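Local coordinates for protein exoglucanase A (Cellulomonas fimi, PDB 7CBD) that hydrolyses beta-1,4-glucosidic bonds of cellulose with inversion of the anomeric configuration, releasing cellobiose from the non-reducing chain ends through this family 6 catalytic domain, at residues Gly68-Gln80 with Ile128-Ile142. Numbering follows the deposited sequence. Where two conformers were deposited one is given.
Sequences GLKFHLDNAVAQQ and IADLLDNPEYESIRI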
loop_
_atom_site.group_PDB
_atom_site.type_symbol
_atom_site.label_atom_id
_atom_site.label_comp_id
_atom_site.label_asym_id
_atom_site.label_seq_id
_atom_site.Cartn_x
_atom_site.Cartn_y
_atom_site.Cartn_z
ATOM N N GLY A 68 7.527 18.773 3.263
ATOM C CA GLY A 68 7.102 19.237 1.960
ATOM C C GLY A 68 7.695 18.422 0.822
ATOM O O GLY A 68 8.741 17.777 0.944
ATOM N N LEU A 69 7.015 18.482 -0.322
ATOM C CA LEU A 69 7.420 17.686 -1.477
ATOM C C LEU A 69 8.777 18.128 -2.028
ATOM O O LEU A 69 9.589 17.288 -2.432
ATOM C CB LEU A 69 6.331 17.756 -2.546
ATOM C CG LEU A 69 6.610 17.006 -3.848
ATOM C CD1 LEU A 69 6.944 15.530 -3.585
ATOM C CD2 LEU A 69 5.421 17.144 -4.786
ATOM N N LYS A 70 9.048 19.436 -2.058
ATOM C CA LYS A 70 10.315 19.896 -2.620
ATOM C C LYS A 70 11.500 19.331 -1.844
ATOM O O LYS A 70 12.510 18.933 -2.438
ATOM C CB LYS A 70 10.375 21.423 -2.635
ATOM C CG LYS A 70 11.750 21.968 -3.051
ATOM C CD LYS A 70 11.710 23.485 -3.240
ATOM C CE LYS A 70 13.053 24.163 -2.956
ATOM N NZ LYS A 70 14.196 23.614 -3.720
ATOM N N PHE A 71 11.392 19.294 -0.512
ATOM C CA PHE A 71 12.420 18.697 0.335
ATOM C C PHE A 71 12.778 17.299 -0.152
ATOM O O PHE A 71 13.955 16.979 -0.353
ATOM C CB PHE A 71 11.892 18.678 1.776
ATOM C CG PHE A 71 12.699 17.840 2.738
ATOM C CD1 PHE A 71 13.885 18.315 3.279
ATOM C CD2 PHE A 71 12.232 16.602 3.153
ATOM C CE1 PHE A 71 14.607 17.554 4.194
ATOM C CE2 PHE A 71 12.945 15.836 4.067
ATOM C CZ PHE A 71 14.134 16.312 4.586
ATOM N N HIS A 72 11.764 16.463 -0.391
ATOM C CA HIS A 72 12.017 15.086 -0.814
ATOM C C HIS A 72 12.592 15.009 -2.222
ATOM O O HIS A 72 13.490 14.200 -2.485
ATOM C CB HIS A 72 10.738 14.262 -0.698
ATOM C CG HIS A 72 10.278 14.097 0.710
ATOM N ND1 HIS A 72 10.972 13.347 1.634
ATOM C CD2 HIS A 72 9.222 14.627 1.368
ATOM C CE1 HIS A 72 10.347 13.401 2.796
ATOM N NE2 HIS A 72 9.287 14.177 2.664
ATOM N N LEU A 73 12.080 15.821 -3.149
ATOM C CA LEU A 73 12.613 15.802 -4.509
ATOM C C LEU A 73 14.081 16.220 -4.530
ATOM O O LEU A 73 14.909 15.592 -5.210
ATOM C CB LEU A 73 11.769 16.693 -5.415
ATOM C CG LEU A 73 10.340 16.200 -5.626
ATOM C CD1 LEU A 73 9.505 17.308 -6.236
ATOM C CD2 LEU A 73 10.343 14.983 -6.527
ATOM N N ASP A 74 14.427 17.267 -3.775
ATOM C CA ASP A 74 15.825 17.680 -3.666
ATOM C C ASP A 74 16.681 16.582 -3.042
ATOM O O ASP A 74 17.800 16.316 -3.503
ATOM C CB ASP A 74 15.932 18.953 -2.830
ATOM C CG ASP A 74 15.345 20.172 -3.518
ATOM O OD1 ASP A 74 15.178 20.169 -4.762
ATOM O OD2 ASP A 74 15.055 21.153 -2.792
ATOM N N ASN A 75 16.180 15.939 -1.980
ATOM C CA ASN A 75 16.913 14.824 -1.384
ATOM C C ASN A 75 17.107 13.709 -2.396
ATOM O O ASN A 75 18.172 13.081 -2.447
ATOM C CB ASN A 75 16.157 14.253 -0.189
ATOM C CG ASN A 75 16.035 15.220 0.959
ATOM O OD1 ASN A 75 16.765 16.207 1.050
ATOM N ND2 ASN A 75 15.090 14.938 1.857
ATOM N N ALA A 76 16.065 13.419 -3.178
ATOM C CA ALA A 76 16.148 12.350 -4.163
ATOM C C ALA A 76 17.208 12.639 -5.219
ATOM O O ALA A 76 17.943 11.728 -5.620
ATOM C CB ALA A 76 14.782 12.106 -4.807
ATOM N N VAL A 77 17.315 13.888 -5.701
ATOM C CA VAL A 77 18.379 14.119 -6.684
ATOM C C VAL A 77 19.758 13.923 -6.066
ATOM O O VAL A 77 20.655 13.372 -6.710
ATOM C CB VAL A 77 18.242 15.370 -7.593
ATOM C CG1 VAL A 77 16.884 16.037 -7.579
ATOM C CG2 VAL A 77 19.468 16.341 -7.523
ATOM N N ALA A 78 19.935 14.296 -4.789
ATOM C CA ALA A 78 21.231 14.062 -4.147
ATOM C C ALA A 78 21.509 12.569 -3.988
ATOM O O ALA A 78 22.630 12.109 -4.226
ATOM C CB ALA A 78 21.295 14.781 -2.797
ATOM N N GLN A 79 20.490 11.792 -3.605
ATOM C CA GLN A 79 20.667 10.349 -3.464
ATOM C C GLN A 79 20.980 9.696 -4.805
ATOM O O GLN A 79 21.812 8.782 -4.873
ATOM C CB GLN A 79 19.422 9.724 -2.827
ATOM C CG GLN A 79 19.283 10.033 -1.353
ATOM C CD GLN A 79 18.033 9.423 -0.739
ATOM O OE1 GLN A 79 17.585 8.355 -1.155
ATOM N NE2 GLN A 79 17.468 10.096 0.261
ATOM N N GLN A 80 20.343 10.164 -5.884
ATOM C CA GLN A 80 20.632 9.621 -7.207
ATOM C C GLN A 80 22.081 9.882 -7.604
ATOM O O GLN A 80 22.757 8.992 -8.137
ATOM C CB GLN A 80 19.668 10.210 -8.239
ATOM C CG GLN A 80 19.727 9.544 -9.612
ATOM C CD GLN A 80 20.914 10.016 -10.428
ATOM O OE1 GLN A 80 21.210 11.216 -10.473
ATOM N NE2 GLN A 80 21.620 9.076 -11.050
ATOM N N ILE A 128 1.520 19.760 -7.334
ATOM C CA ILE A 128 2.384 18.584 -7.364
ATOM C C ILE A 128 3.030 18.434 -8.740
ATOM O O ILE A 128 4.250 18.272 -8.860
ATOM C CB ILE A 128 1.600 17.330 -6.941
ATOM C CG1 ILE A 128 1.271 17.388 -5.446
ATOM C CG2 ILE A 128 2.393 16.085 -7.275
ATOM C CD1 ILE A 128 0.291 16.331 -5.005
ATOM N N ALA A 129 2.219 18.507 -9.800
ATOM C CA ALA A 129 2.752 18.384 -11.155
ATOM C C ALA A 129 3.742 19.501 -11.467
ATOM O O ALA A 129 4.749 19.276 -12.144
ATOM C CB ALA A 129 1.606 18.385 -12.165
ATOM N N ASP A 130 3.473 20.714 -10.977
ATOM C CA ASP A 130 4.383 21.831 -11.215
ATOM C C ASP A 130 5.753 21.559 -10.611
ATOM O O ASP A 130 6.784 21.919 -11.192
ATOM C CB ASP A 130 3.780 23.107 -10.628
ATOM C CG ASP A 130 4.539 24.354 -11.019
ATOM O OD1 ASP A 130 5.261 24.320 -12.031
ATOM O OD2 ASP A 130 4.407 25.371 -10.307
ATOM N N LEU A 131 5.786 20.936 -9.437
ATOM C CA LEU A 131 7.066 20.581 -8.840
ATOM C C LEU A 131 7.721 19.436 -9.602
ATOM O O LEU A 131 8.915 19.491 -9.918
ATOM C CB LEU A 131 6.869 20.209 -7.372
ATOM C CG LEU A 131 7.024 21.347 -6.362
ATOM C CD1 LEU A 131 6.509 20.934 -4.990
ATOM C CD2 LEU A 131 8.479 21.800 -6.285
ATOM N N LEU A 132 6.948 18.393 -9.922
ATOM C CA LEU A 132 7.521 17.219 -10.573
ATOM C C LEU A 132 8.080 17.537 -11.950
ATOM O O LEU A 132 9.034 16.888 -12.389
ATOM C CB LEU A 132 6.471 16.126 -10.703
ATOM C CG LEU A 132 5.971 15.506 -9.399
ATOM C CD1 LEU A 132 4.900 14.474 -9.694
ATOM C CD2 LEU A 132 7.122 14.882 -8.617
ATOM N N ASP A 133 7.503 18.523 -12.636
ATOM C CA ASP A 133 7.907 18.899 -13.986
ATOM C C ASP A 133 9.078 19.872 -14.007
ATOM O O ASP A 133 9.513 20.276 -15.091
ATOM C CB ASP A 133 6.714 19.509 -14.734
ATOM C CG ASP A 133 6.813 19.346 -16.240
ATOM O OD1 ASP A 133 7.602 18.499 -16.711
ATOM O OD2 ASP A 133 6.093 20.072 -16.957
ATOM N N ASN A 134 9.594 20.259 -12.850
ATOM C CA ASN A 134 10.699 21.203 -12.806
ATOM C C ASN A 134 11.946 20.557 -13.405
ATOM O O ASN A 134 12.257 19.405 -13.076
ATOM C CB ASN A 134 10.954 21.584 -11.351
ATOM C CG ASN A 134 11.897 22.757 -11.207
ATOM O OD1 ASN A 134 12.999 22.751 -11.743
ATOM N ND2 ASN A 134 11.465 23.775 -10.481
ATOM N N PRO A 135 12.678 21.254 -14.284
ATOM C CA PRO A 135 13.893 20.652 -14.865
ATOM C C PRO A 135 14.912 20.202 -13.833
ATOM O O PRO A 135 15.758 19.355 -14.147
ATOM C CB PRO A 135 14.456 21.772 -15.752
ATOM C CG PRO A 135 13.287 22.603 -16.094
ATOM C CD PRO A 135 12.367 22.558 -14.895
ATOM N N GLU A 136 14.852 20.737 -12.613
ATOM C CA GLU A 136 15.725 20.295 -11.533
ATOM C C GLU A 136 15.594 18.805 -11.241
ATOM O O GLU A 136 16.525 18.204 -10.695
ATOM C CB GLU A 136 15.401 21.093 -10.270
ATOM C CG GLU A 136 16.224 20.716 -9.060
ATOM C CD GLU A 136 17.703 20.969 -9.269
ATOM O OE1 GLU A 136 18.528 20.212 -8.708
ATOM O OE2 GLU A 136 18.049 21.917 -10.005
ATOM N N TYR A 137 14.465 18.190 -11.589
ATOM C CA TYR A 137 14.197 16.807 -11.216
ATOM C C TYR A 137 14.259 15.849 -12.394
ATOM O O TYR A 137 13.888 14.681 -12.249
ATOM C CB TYR A 137 12.876 16.708 -10.448
ATOM C CG TYR A 137 12.865 17.694 -9.307
ATOM C CD1 TYR A 137 11.861 18.643 -9.183
ATOM C CD2 TYR A 137 13.905 17.713 -8.388
ATOM C CE1 TYR A 137 11.882 19.565 -8.151
ATOM C CE2 TYR A 137 13.937 18.625 -7.360
ATOM C CZ TYR A 137 12.927 19.547 -7.242
ATOM O OH TYR A 137 12.958 20.455 -6.211
ATOM N N GLU A 138 14.764 16.298 -13.545
ATOM C CA GLU A 138 14.872 15.408 -14.693
ATOM C C GLU A 138 15.815 14.238 -14.434
ATOM O O GLU A 138 15.702 13.209 -15.106
ATOM C CB GLU A 138 15.279 16.201 -15.937
ATOM C CG GLU A 138 14.179 17.143 -16.412
ATOM C CD GLU A 138 14.467 17.770 -17.754
ATOM O OE1 GLU A 138 15.643 17.777 -18.171
ATOM O OE2 GLU A 138 13.511 18.263 -18.391
ATOM N N SER A 139 16.713 14.358 -13.460
ATOM C CA SER A 139 17.689 13.314 -13.174
ATOM C C SER A 139 17.141 12.194 -12.295
ATOM O O SER A 139 17.881 11.248 -11.997
ATOM C CB SER A 139 18.925 13.925 -12.513
ATOM O OG SER A 139 18.566 14.601 -11.322
ATOM N N ILE A 140 15.888 12.272 -11.855
ATOM C CA ILE A 140 15.280 11.208 -11.069
ATOM C C ILE A 140 14.034 10.707 -11.793
ATOM O O ILE A 140 13.544 11.324 -12.742
ATOM C CB ILE A 140 14.955 11.626 -9.619
ATOM C CG1 ILE A 140 13.846 12.683 -9.591
ATOM C CG2 ILE A 140 16.226 12.088 -8.894
ATOM C CD1 ILE A 140 13.373 13.008 -8.197
ATOM N N ARG A 141 13.544 9.558 -11.347
ATOM C CA ARG A 141 12.276 9.010 -11.796
ATOM C C ARG A 141 11.311 9.044 -10.624
ATOM O O ARG A 141 11.716 8.840 -9.478
ATOM C CB ARG A 141 12.455 7.564 -12.274
ATOM C CG ARG A 141 13.428 7.425 -13.430
ATOM C CD ARG A 141 13.745 5.971 -13.728
ATOM N NE ARG A 141 14.611 5.870 -14.896
ATOM C CZ ARG A 141 15.180 4.752 -15.332
ATOM N NH1 ARG A 141 15.006 3.604 -14.688
ATOM N NH2 ARG A 141 15.933 4.790 -16.420
ATOM N N ILE A 142 10.042 9.314 -10.904
ATOM C CA ILE A 142 9.009 9.345 -9.876
ATOM C C ILE A 142 8.004 8.249 -10.198
ATOM O O ILE A 142 7.424 8.234 -11.291
ATOM C CB ILE A 142 8.331 10.724 -9.781
ATOM C CG1 ILE A 142 9.377 11.819 -9.481
ATOM C CG2 ILE A 142 7.225 10.684 -8.733
ATOM C CD1 ILE A 142 9.845 12.590 -10.697
HETATM O O HOH W 1 17.543 19.338 -6.324
HETATM O O HOH W 2 20.134 13.417 -9.491
#
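The ring of Y137 lies against one side of helix 69-80. L73 covers one face of it: its CB sits 3.6 Å from the ring centroid, 18° off the normal, a CH-pi contact. E136 CB lies over the opposite face. V77 CG1 comes in at the ring edge, 3.5 Å from Y137 CD2. The phenol end reaches D74, and Y137 OH donates to D74 OD1 over 2.7 Å. The hydroxyl approaches from above the carboxylate, 41° out of its plane. The other oxygen, D74 OD2, accepts a hydrogen bond from K70 NZ on its syn side at 2.8 Å, completing a salt bridge. A water donates to both D74 OD1 and E136 OE1, which probably eases the nearness of two like charges. A phenylalanine in place of Y137 lacks the hydroxyl, which would probably leave D74 OD1 without its phenol donor and the ring less firmly tied to the helix.

Deeper in, L73 turns CG anti to its carbonyl carbon (chi1 -66°), and CD1 is in turn anti to CA. Together these two torsions set CD2 between L132 CD2 and I140 CD1, and L73 crosses both side chains at about a right angle. L69 and L131 lie alongside each other, pointing opposite ways, with L69 CD2 3.9 Å from L131 CD1. Farther along the helix, I140 CD1 packs on A76 CB at 3.8 Å. A second water accepts from S139 OG and donates to V77 O and Q80 OE1, while Q80 NE2 is hydrogen-bonded to V85 O.

L73 also touches F89 of strand 87-93, which pairs in parallel with strand 141-146. The contact thus joins neighbouring outer helices, 69-83 and 114-132, and the loop leading into strand 141-146, as in the beta-alpha layering of the distorted family 6 barrel.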